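Long-range contacts in lactococcal phage P2 ORF15 (Lactococcus phage p2, PDB 2WZP), which probably forms, as a distal tail (Dit) protein, a central part of the phage baseplate, joining the tail to its host-recognition parts: residues 32-37 and 46-51; 171-176 and 312-317; 249-254 and 294-299. All blocks are in the same frame, centred on the assembly; numbering follows the deposited sequence.

Interaction 1 (32-37 and 46-51); sequences QYKIHT and VWDVTN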
loop_
_atom_site.group_PDB
_atom_site.type_symbol
_atom_site.label_atom_id
_atom_site.label_comp_id
_atom_site.label_asym_id
_atom_site.label_seq_id
_atom_site.Cartn_x
_atom_site.Cartn_y
_atom_site.Cartn_z
ATOM N N GLN M 32 -25.480 24.104 -11.025
ATOM C CA GLN M 32 -26.704 23.635 -10.361
ATOM C C GLN M 32 -27.144 22.321 -10.963
ATOM O O GLN M 32 -27.199 22.199 -12.187
ATOM C CB GLN M 32 -27.867 24.652 -10.524
ATOM C CG GLN M 32 -27.604 26.085 -10.051
ATOM C CD GLN M 32 -27.654 26.202 -8.554
ATOM O OE1 GLN M 32 -28.721 26.221 -7.956
ATOM N NE2 GLN M 32 -26.500 26.274 -7.915
ATOM N N TYR M 33 -27.502 21.355 -10.104
ATOM C CA TYR M 33 -28.026 20.056 -10.515
ATOM C C TYR M 33 -29.412 19.893 -9.934
ATOM O O TYR M 33 -29.649 20.287 -8.797
ATOM C CB TYR M 33 -27.156 18.887 -10.017
ATOM C CG TYR M 33 -25.836 18.699 -10.727
ATOM C CD1 TYR M 33 -25.780 18.537 -12.110
ATOM C CD2 TYR M 33 -24.655 18.549 -10.008
ATOM C CE1 TYR M 33 -24.568 18.326 -12.764
ATOM C CE2 TYR M 33 -23.440 18.301 -10.650
ATOM C CZ TYR M 33 -23.398 18.221 -12.029
ATOM O OH TYR M 33 -22.204 17.970 -12.655
ATOM N N LYS M 34 -30.324 19.283 -10.688
ATOM C CA LYS M 34 -31.680 19.012 -10.197
ATOM C C LYS M 34 -32.123 17.672 -10.737
ATOM O O LYS M 34 -31.745 17.319 -11.849
ATOM C CB LYS M 34 -32.673 20.102 -10.658
ATOM C CG LYS M 34 -32.491 21.425 -9.968
ATOM C CD LYS M 34 -33.376 22.478 -10.563
ATOM C CE LYS M 34 -33.316 23.782 -9.798
ATOM N NZ LYS M 34 -31.977 24.407 -9.883
ATOM N N ILE M 35 -32.914 16.927 -9.971
ATOM C CA ILE M 35 -33.479 15.659 -10.420
ATOM C C ILE M 35 -34.972 15.909 -10.649
ATOM O O ILE M 35 -35.653 16.363 -9.735
ATOM C CB ILE M 35 -33.182 14.500 -9.422
ATOM C CG1 ILE M 35 -31.698 14.035 -9.507
ATOM C CG2 ILE M 35 -34.163 13.310 -9.562
ATOM C CD1 ILE M 35 -31.208 13.361 -10.853
ATOM N N HIS M 36 -35.457 15.685 -11.888
ATOM C CA HIS M 36 -36.868 15.843 -12.253
ATOM C C HIS M 36 -37.458 14.461 -12.391
ATOM O O HIS M 36 -36.847 13.601 -13.037
ATOM C CB HIS M 36 -37.024 16.579 -13.588
ATOM C CG HIS M 36 -36.506 17.975 -13.592
ATOM N ND1 HIS M 36 -37.358 19.056 -13.510
ATOM C CD2 HIS M 36 -35.235 18.425 -13.707
ATOM C CE1 HIS M 36 -36.582 20.125 -13.555
ATOM N NE2 HIS M 36 -35.294 19.793 -13.672
ATOM N N THR M 37 -38.648 14.244 -11.808
ATOM C CA THR M 37 -39.348 12.955 -11.917
ATOM C C THR M 37 -40.153 12.880 -13.226
ATOM O O THR M 37 -40.479 11.782 -13.685
ATOM C CB THR M 37 -40.208 12.648 -10.684
ATOM O OG1 THR M 37 -41.154 13.694 -10.502
ATOM C CG2 THR M 37 -39.369 12.425 -9.411
ATOM N N VAL M 46 -39.341 18.090 -8.352
ATOM C CA VAL M 46 -37.962 18.535 -8.518
ATOM C C VAL M 46 -37.212 18.481 -7.218
ATOM O O VAL M 46 -37.613 19.101 -6.232
ATOM C CB VAL M 46 -37.852 19.944 -9.178
ATOM C CG1 VAL M 46 -36.405 20.265 -9.556
ATOM C CG2 VAL M 46 -38.767 20.072 -10.400
ATOM N N TRP M 47 -36.093 17.769 -7.221
ATOM C CA TRP M 47 -35.221 17.680 -6.074
ATOM C C TRP M 47 -34.063 18.572 -6.387
ATOM O O TRP M 47 -33.410 18.330 -7.390
ATOM C CB TRP M 47 -34.733 16.243 -5.910
ATOM C CG TRP M 47 -35.767 15.332 -5.334
ATOM C CD1 TRP M 47 -36.723 14.642 -6.017
ATOM C CD2 TRP M 47 -35.971 15.042 -3.943
ATOM N NE1 TRP M 47 -37.493 13.915 -5.143
ATOM C CE2 TRP M 47 -37.054 14.140 -3.861
ATOM C CE3 TRP M 47 -35.320 15.434 -2.754
ATOM C CZ2 TRP M 47 -37.511 13.623 -2.636
ATOM C CZ3 TRP M 47 -35.771 14.924 -1.541
ATOM C CH2 TRP M 47 -36.846 14.023 -1.488
ATOM N N ASP M 48 -33.825 19.638 -5.590
ATOM C CA ASP M 48 -32.654 20.501 -5.815
ATOM C C ASP M 48 -31.442 19.777 -5.211
ATOM O O ASP M 48 -31.229 19.844 -3.994
ATOM C CB ASP M 48 -32.816 21.897 -5.182
ATOM C CG ASP M 48 -31.706 22.882 -5.535
ATOM O OD1 ASP M 48 -31.956 24.101 -5.484
ATOM O OD2 ASP M 48 -30.602 22.435 -5.886
ATOM N N VAL M 49 -30.646 19.101 -6.054
ATOM C CA VAL M 49 -29.492 18.354 -5.547
ATOM C C VAL M 49 -28.186 19.164 -5.409
ATOM O O VAL M 49 -27.084 18.620 -5.350
ATOM C CB VAL M 49 -29.359 16.913 -6.121
ATOM C CG1 VAL M 49 -30.632 16.100 -5.822
ATOM C CG2 VAL M 49 -29.044 16.927 -7.610
ATOM N N THR M 50 -28.342 20.481 -5.297
ATOM C CA THR M 50 -27.244 21.423 -5.106
ATOM C C THR M 50 -27.473 22.182 -3.795
ATOM O O THR M 50 -26.540 22.340 -3.012
ATOM C CB THR M 50 -27.096 22.333 -6.345
ATOM O OG1 THR M 50 -26.836 21.510 -7.475
ATOM C CG2 THR M 50 -25.961 23.308 -6.219
ATOM N N ASN M 51 -28.727 22.593 -3.541
ATOM C CA ASN M 51 -29.111 23.394 -2.381
ATOM C C ASN M 51 -30.132 22.773 -1.424
ATOM O O ASN M 51 -30.389 23.359 -0.371
ATOM C CB ASN M 51 -29.611 24.760 -2.851
ATOM C CG ASN M 51 -28.684 25.435 -3.824
ATOM O OD1 ASN M 51 -27.524 25.749 -3.519
ATOM N ND2 ASN M 51 -29.171 25.624 -5.038
HETATM O O HOH W 1 -30.021 23.175 -8.280
#

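Interaction 2 (171-176 and 312-317); sequences TFDKIQ and LSKAEF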
loop_
_atom_site.group_PDB
_atom_site.type_symbol
_atom_site.label_atom_id
_atom_site.label_comp_id
_atom_site.label_asym_id
_atom_site.label_seq_id
_atom_site.Cartn_x
_atom_site.Cartn_y
_atom_site.Cartn_z
ATOM N N THR M 171 -42.819 25.356 -34.994
ATOM C CA THR M 171 -44.094 25.295 -35.700
ATOM C C THR M 171 -43.831 25.466 -37.198
ATOM O O THR M 171 -43.086 26.364 -37.595
ATOM C CB THR M 171 -45.035 26.412 -35.222
ATOM O OG1 THR M 171 -45.119 26.394 -33.804
ATOM C CG2 THR M 171 -46.420 26.284 -35.810
ATOM N N PHE M 172 -44.446 24.604 -38.014
ATOM C CA PHE M 172 -44.363 24.661 -39.467
ATOM C C PHE M 172 -45.775 24.891 -39.984
ATOM O O PHE M 172 -46.691 24.183 -39.569
ATOM C CB PHE M 172 -43.749 23.378 -40.026
ATOM C CG PHE M 172 -42.555 22.914 -39.237
ATOM C CD1 PHE M 172 -41.333 23.571 -39.340
ATOM C CD2 PHE M 172 -42.644 21.801 -38.405
ATOM C CE1 PHE M 172 -40.231 23.147 -38.593
ATOM C CE2 PHE M 172 -41.537 21.354 -37.687
ATOM C CZ PHE M 172 -40.338 22.040 -37.773
ATOM N N ASP M 173 -45.958 25.935 -40.806
ATOM C CA ASP M 173 -47.257 26.314 -41.355
ATOM C C ASP M 173 -47.209 26.334 -42.871
ATOM O O ASP M 173 -46.348 26.994 -43.443
ATOM C CB ASP M 173 -47.649 27.713 -40.862
ATOM C CG ASP M 173 -48.323 27.745 -39.515
ATOM O OD1 ASP M 173 -49.565 27.617 -39.473
ATOM O OD2 ASP M 173 -47.626 28.007 -38.515
ATOM N N LYS M 174 -48.165 25.673 -43.516
ATOM C CA LYS M 174 -48.243 25.668 -44.961
ATOM C C LYS M 174 -49.046 26.903 -45.426
ATOM O O LYS M 174 -50.280 26.925 -45.383
ATOM C CB LYS M 174 -48.791 24.338 -45.495
ATOM C CG LYS M 174 -48.596 24.142 -46.994
ATOM C CD LYS M 174 -47.166 23.808 -47.393
ATOM C CE LYS M 174 -47.118 23.860 -48.906
ATOM N NZ LYS M 174 -45.928 23.149 -49.461
ATOM N N ILE M 175 -48.304 27.957 -45.790
ATOM C CA ILE M 175 -48.816 29.240 -46.242
ATOM C C ILE M 175 -48.627 29.302 -47.746
ATOM O O ILE M 175 -47.548 28.984 -48.265
ATOM C CB ILE M 175 -48.095 30.437 -45.537
ATOM C CG1 ILE M 175 -47.906 30.262 -44.002
ATOM C CG2 ILE M 175 -48.728 31.790 -45.903
ATOM C CD1 ILE M 175 -49.161 30.261 -43.136
ATOM N N GLN M 176 -49.683 29.705 -48.442
ATOM C CA GLN M 176 -49.670 29.850 -49.891
ATOM C C GLN M 176 -49.664 31.314 -50.228
ATOM O O GLN M 176 -50.346 32.107 -49.589
ATOM C CB GLN M 176 -50.895 29.182 -50.523
ATOM C CG GLN M 176 -50.739 27.670 -50.702
ATOM C CD GLN M 176 -50.771 27.289 -52.156
ATOM O OE1 GLN M 176 -51.805 27.413 -52.838
ATOM N NE2 GLN M 176 -49.633 26.840 -52.674
ATOM N N LEU M 312 -50.017 18.526 -45.147
ATOM C CA LEU M 312 -50.327 19.041 -43.810
ATOM C C LEU M 312 -50.559 20.514 -43.898
ATOM O O LEU M 312 -49.853 21.212 -44.641
ATOM C CB LEU M 312 -49.212 18.784 -42.769
ATOM C CG LEU M 312 -48.666 17.361 -42.590
ATOM C CD1 LEU M 312 -47.555 17.355 -41.562
ATOM C CD2 LEU M 312 -49.769 16.390 -42.154
ATOM N N SER M 313 -51.507 21.011 -43.097
ATOM C CA SER M 313 -51.741 22.436 -43.045
ATOM C C SER M 313 -50.766 23.071 -42.048
ATOM O O SER M 313 -50.352 24.208 -42.220
ATOM C CB SER M 313 -53.186 22.722 -42.670
ATOM O OG SER M 313 -53.518 22.133 -41.426
ATOM N N LYS M 314 -50.386 22.313 -41.017
ATOM C CA LYS M 314 -49.534 22.724 -39.906
ATOM C C LYS M 314 -48.939 21.475 -39.245
ATOM O O LYS M 314 -49.505 20.380 -39.353
ATOM C CB LYS M 314 -50.421 23.478 -38.880
ATOM C CG LYS M 314 -49.688 24.331 -37.843
ATOM C CD LYS M 314 -50.658 24.896 -36.801
ATOM C CE LYS M 314 -50.226 26.244 -36.270
ATOM N NZ LYS M 314 -51.005 26.661 -35.068
ATOM N N ALA M 315 -47.811 21.663 -38.548
ATOM C CA ALA M 315 -47.108 20.662 -37.740
ATOM C C ALA M 315 -46.446 21.391 -36.580
ATOM O O ALA M 315 -45.883 22.474 -36.762
ATOM C CB ALA M 315 -46.058 19.928 -38.563
ATOM N N GLU M 316 -46.550 20.826 -35.379
ATOM C CA GLU M 316 -45.954 21.386 -34.173
ATOM C C GLU M 316 -45.003 20.331 -33.655
ATOM O O GLU M 316 -45.423 19.222 -33.336
ATOM C CB GLU M 316 -47.039 21.711 -33.134
ATOM C CG GLU M 316 -47.958 22.840 -33.562
ATOM C CD GLU M 316 -47.654 24.220 -33.017
ATOM O OE1 GLU M 316 -48.600 25.029 -32.889
ATOM O OE2 GLU M 316 -46.473 24.492 -32.710
ATOM N N PHE M 317 -43.721 20.677 -33.622
ATOM C CA PHE M 317 -42.637 19.807 -33.173
ATOM C C PHE M 317 -42.045 20.201 -31.819
ATOM O O PHE M 317 -42.028 21.379 -31.448
ATOM C CB PHE M 317 -41.530 19.788 -34.243
ATOM C CG PHE M 317 -41.655 18.747 -35.332
ATOM C CD1 PHE M 317 -40.543 18.040 -35.766
ATOM C CD2 PHE M 317 -42.883 18.482 -35.929
ATOM C CE1 PHE M 317 -40.650 17.103 -36.787
ATOM C CE2 PHE M 317 -42.997 17.512 -36.921
ATOM C CZ PHE M 317 -41.881 16.819 -37.330
HETATM O O HOH W 2 -51.485 27.154 -41.559
#

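Interaction 3 (249-254 and 294-299); sequences GNEYTA and FERYRT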
loop_
_atom_site.group_PDB
_atom_site.type_symbol
_atom_site.label_atom_id
_atom_site.label_comp_id
_atom_site.label_asym_id
_atom_site.label_seq_id
_atom_site.Cartn_x
_atom_site.Cartn_y
_atom_site.Cartn_z
ATOM N N GLY M 249 -30.735 18.144 -51.508
ATOM C CA GLY M 249 -32.180 18.126 -51.724
ATOM C C GLY M 249 -32.838 16.810 -52.094
ATOM O O GLY M 249 -33.954 16.801 -52.621
ATOM N N ASN M 250 -32.178 15.695 -51.814
ATOM C CA ASN M 250 -32.714 14.370 -52.114
ATOM C C ASN M 250 -33.380 13.724 -50.892
ATOM O O ASN M 250 -32.815 13.773 -49.798
ATOM C CB ASN M 250 -31.603 13.465 -52.648
ATOM C CG ASN M 250 -31.190 13.804 -54.054
ATOM O OD1 ASN M 250 -32.013 14.032 -54.950
ATOM N ND2 ASN M 250 -29.903 13.811 -54.293
ATOM N N GLU M 251 -34.563 13.108 -51.066
ATOM C CA GLU M 251 -35.245 12.471 -49.942
ATOM C C GLU M 251 -34.521 11.203 -49.513
ATOM O O GLU M 251 -34.170 10.386 -50.368
ATOM C CB GLU M 251 -36.705 12.195 -50.287
ATOM C CG GLU M 251 -37.495 11.544 -49.178
ATOM C CD GLU M 251 -38.865 11.092 -49.620
ATOM O OE1 GLU M 251 -39.541 11.864 -50.337
ATOM O OE2 GLU M 251 -39.273 9.974 -49.237
ATOM N N TYR M 252 -34.270 11.063 -48.201
ATOM C CA TYR M 252 -33.559 9.899 -47.666
ATOM C C TYR M 252 -34.396 9.099 -46.646
ATOM O O TYR M 252 -34.023 7.974 -46.322
ATOM C CB TYR M 252 -32.176 10.306 -47.091
ATOM C CG TYR M 252 -32.264 11.218 -45.884
ATOM C CD1 TYR M 252 -32.330 10.695 -44.594
ATOM C CD2 TYR M 252 -32.318 12.599 -46.032
ATOM C CE1 TYR M 252 -32.453 11.528 -43.480
ATOM C CE2 TYR M 252 -32.420 13.440 -44.926
ATOM C CZ TYR M 252 -32.496 12.900 -43.651
ATOM O OH TYR M 252 -32.629 13.715 -42.555
ATOM N N THR M 253 -35.480 9.702 -46.115
ATOM C CA THR M 253 -36.430 9.123 -45.147
ATOM C C THR M 253 -37.718 9.968 -45.076
ATOM O O THR M 253 -37.703 11.161 -45.426
ATOM C CB THR M 253 -35.795 8.855 -43.752
ATOM O OG1 THR M 253 -36.540 7.828 -43.106
ATOM C CG2 THR M 253 -35.764 10.090 -42.840
ATOM N N ALA M 254 -38.819 9.341 -44.599
ATOM C CA ALA M 254 -40.138 9.968 -44.437
ATOM C C ALA M 254 -41.050 9.110 -43.552
ATOM O O ALA M 254 -40.972 7.877 -43.570
ATOM C CB ALA M 254 -40.794 10.159 -45.793
ATOM N N PHE M 294 -43.686 1.918 -44.833
ATOM C CA PHE M 294 -42.471 1.296 -44.323
ATOM C C PHE M 294 -41.278 1.457 -45.262
ATOM O O PHE M 294 -40.179 1.756 -44.790
ATOM C CB PHE M 294 -42.742 -0.187 -43.975
ATOM C CG PHE M 294 -43.948 -0.399 -43.062
ATOM C CD1 PHE M 294 -43.946 0.077 -41.748
ATOM C CD2 PHE M 294 -45.074 -1.075 -43.513
ATOM C CE1 PHE M 294 -45.056 -0.123 -40.907
ATOM C CE2 PHE M 294 -46.189 -1.248 -42.682
ATOM C CZ PHE M 294 -46.164 -0.789 -41.377
ATOM N N GLU M 295 -41.492 1.329 -46.590
ATOM C CA GLU M 295 -40.421 1.502 -47.566
ATOM C C GLU M 295 -39.819 2.919 -47.551
ATOM O O GLU M 295 -38.624 3.073 -47.782
ATOM C CB GLU M 295 -40.897 1.151 -48.971
ATOM C CG GLU M 295 -39.810 1.349 -50.012
ATOM C CD GLU M 295 -40.086 0.831 -51.402
ATOM O OE1 GLU M 295 -39.182 0.960 -52.261
ATOM O OE2 GLU M 295 -41.178 0.255 -51.619
ATOM N N ARG M 296 -40.630 3.941 -47.307
ATOM C CA ARG M 296 -40.156 5.317 -47.259
ATOM C C ARG M 296 -39.468 5.635 -45.950
ATOM O O ARG M 296 -38.649 6.555 -45.907
ATOM C CB ARG M 296 -41.323 6.279 -47.457
ATOM C CG ARG M 296 -41.519 6.656 -48.882
ATOM C CD ARG M 296 -42.570 7.703 -48.926
ATOM N NE ARG M 296 -42.011 9.026 -49.154
ATOM C CZ ARG M 296 -42.741 10.057 -49.552
ATOM N NH1 ARG M 296 -42.175 11.232 -49.770
ATOM N NH2 ARG M 296 -44.045 9.918 -49.743
ATOM N N TYR M 297 -39.852 4.938 -44.865
ATOM C CA TYR M 297 -39.237 5.111 -43.552
ATOM C C TYR M 297 -37.953 4.296 -43.565
ATOM O O TYR M 297 -37.933 3.182 -43.049
ATOM C CB TYR M 297 -40.180 4.609 -42.451
ATOM C CG TYR M 297 -39.898 5.153 -41.070
ATOM C CD1 TYR M 297 -38.866 6.055 -40.850
ATOM C CD2 TYR M 297 -40.701 4.814 -39.994
ATOM C CE1 TYR M 297 -38.631 6.593 -39.591
ATOM C CE2 TYR M 297 -40.489 5.362 -38.732
ATOM C CZ TYR M 297 -39.446 6.247 -38.533
ATOM O OH TYR M 297 -39.212 6.769 -37.285
ATOM N N ARG M 298 -36.909 4.822 -44.224
ATOM C CA ARG M 298 -35.635 4.139 -44.378
ATOM C C ARG M 298 -34.875 4.156 -43.060
ATOM O O ARG M 298 -34.333 3.133 -42.647
ATOM C CB ARG M 298 -34.813 4.763 -45.540
ATOM C CG ARG M 298 -33.268 4.490 -45.506
ATOM C CD ARG M 298 -32.883 3.035 -45.829
ATOM N NE ARG M 298 -31.493 2.645 -45.526
ATOM C CZ ARG M 298 -31.055 2.194 -44.346
ATOM N NH1 ARG M 298 -31.872 2.145 -43.296
ATOM N NH2 ARG M 298 -29.791 1.823 -44.198
ATOM N N THR M 299 -34.864 5.312 -42.388
ATOM C CA THR M 299 -34.113 5.530 -41.150
ATOM C C THR M 299 -34.768 6.564 -40.232
ATOM O O THR M 299 -35.621 7.335 -40.675
ATOM C CB THR M 299 -32.671 5.953 -41.506
ATOM O OG1 THR M 299 -31.924 6.031 -40.298
ATOM C CG2 THR M 299 -32.602 7.331 -42.239
HETATM O O HOH W 3 -37.799 7.880 -48.059
#

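Interaction 1 (32-37 and 46-51)
Ile35 and Trp47 are the hydrogen-bonded pair of an antiparallel beta hairpin whose strands, 32-36 and 46-48, run at 155° to each other. Strand 46-48 is outermost in its sheet within this chain, and strand 32-36 pairs next with 120-125. Ile35 N lies 3.0 Å from Trp47 O, and Trp47 N lies 2.9 Å from Ile35 O. His36 and Val46 form a non-hydrogen-bonded pair. Towards Gln32 regular pairing ends. Tyr33 O keeps a weak bond from Val49 N, and Tyr33 N donates to Thr50 OG1 at 2.7 Å.

Val46 CG1, anti to the backbone N (chi1 -170°), sits over the His36 ring, 4.2 Å from its centroid, and beside Lys34 CD. On the opposite sheet face Ile35 and Trp47 pack at CB. The Trp47 indole meets Phe110 of helix 100-115 edge-to-face and bonds Asp113.

Asp48 OD2 accepts from Thr50 N, an Asx turn, and from Asn51 N, the wider Asx motif. Asn51 ND2 donates to Asp48 OD1 and, at 3.0 Å, to Gln32 OE1, the amides nearly coplanar. Lys34 NZ donates to a water 2.8 Å away that also lies beside Asp48 OD2. The Asp48 carboxylate thus fixes the turn, and the lysine probably stabilises its charge.

Interaction 2 (171-176 and 312-317)
Phe172 and Ala315 pair at the edge of a six-stranded antiparallel sheet, where strand 165-173 runs against strand 312-322. The sheet packs on a second one through strand 305-310, as in a beta sandwich. The short segments 171-173 and 314-317 are almost exactly antiparallel. Phe172 and Ala315 form a hydrogen-bonded pair: Phe172 N lies 2.9 Å from Ala315 O, and Ala315 N returns a bond to Phe172 O. Thr171 with Glu316 and Asp173 with Lys314 are the non-hydrogen-bonded pairs beside it.

The tightly packed part is the side of the sheet that carries Phe172, Ala315 and Phe317. The Phe172 ring presents its edge to the face of Phe317 in a T-shaped stack, with planes 81° apart and centroids 5.2 Å apart. Phe172 CE2 points over the face of Phe317, near its rim. Ala315 CB touches the edge of the Phe172 ring at CD2, 3.9 Å away. Met307 and Leu309 of strand 305-310 close over this group, and Phe227 meets the Phe317 ring.

The other face is polar and looser. Thr171 OG1 donates to Glu316 OE2 at 2.6 Å, coming from above the carboxylate plane. Glu316 also has a long salt bridge to Lys314 NZ and packs on the backbone of a chain of another protein. The Lys314 chain leaves with CG anti to the backbone N (chi1 -163°), which lays it alongside Asp173. Asp173 OD1 meets the lysine CE, not its charged end.

The regular strand ends at Asp173, yet Lys174 N still bonds Ser313 O, from above the carbonyl plane. The Lys174 side chain turns off to a salt bridge with Asp213. A water links the two segments here, donating to Asp173 OD1 at 2.9 Å and to Ser313 O at 3.2 Å.

Interaction 3 (249-254 and 294-299)
Glu251 meets Arg296 with an extended chain: CG is anti to the backbone N (chi1 -180°) and chi2 is also extended. The arginine chain bends at chi3 (104°), which turns the guanidinium edge to the carboxylate. Arg296 then grips Glu251 side-on with two nitrogens. NE lies 2.9 Å from Glu251 OE2, which receives it on its syn lone pair. NH1 lies 2.8 Å from Glu251 OE1, tilted out of the carboxylate plane. The two flat groups are nearly coplanar. Arg243 forms a second salt bridge to Glu251 OE1.

A water joins the same two residues, donating to Glu251 OE2 and to Arg296 O. That carbonyl also takes a weak bond from Ala254 N at 3.1 Å. Ala254 CB lies against the guanidinium at NE.

Thr253 forms the second link. Its OG1 donates to Thr299 O at 2.6 Å, in the carbonyl plane and on a lone pair. Thr253 CB touches the Thr299 CG2 methyl, which also meets the edge of the Tyr252 ring. Tyr297, the centre of an inverse gamma turn, sets its ring edge beside Thr253 OG1, and its hydroxyl bonds that of Tyr277. A basic side chain in a chain of another protein makes a cation-pi contact with the Tyr297 ring.

The contact fastens a loop to edge strand 251-257 largely by polar links. Two arginines probably keep Glu251 ionised, and the Thr253 hydroxyl satisfies a loop carbonyl.

From the N terminus, interaction 1 comes first. It closes a hairpin with eight residues between its segments, in the N-terminal part of the protein. It is complete before the other two begin. Interaction 2 opens at 171-176 and closes only at 312-317, bringing strands 165-173 and 312-322 of the C-terminal Dit region together. Interaction 3 is nested inside that long loop and ties the edge strand of the four-stranded sheet to the loop ahead of strand 305-310. Interactions 2 and 3 have centres about 20 Å apart and do not touch. Interaction 1 lies on the opposite side of the chain's centre, about 36 Å from interaction 2 between centres.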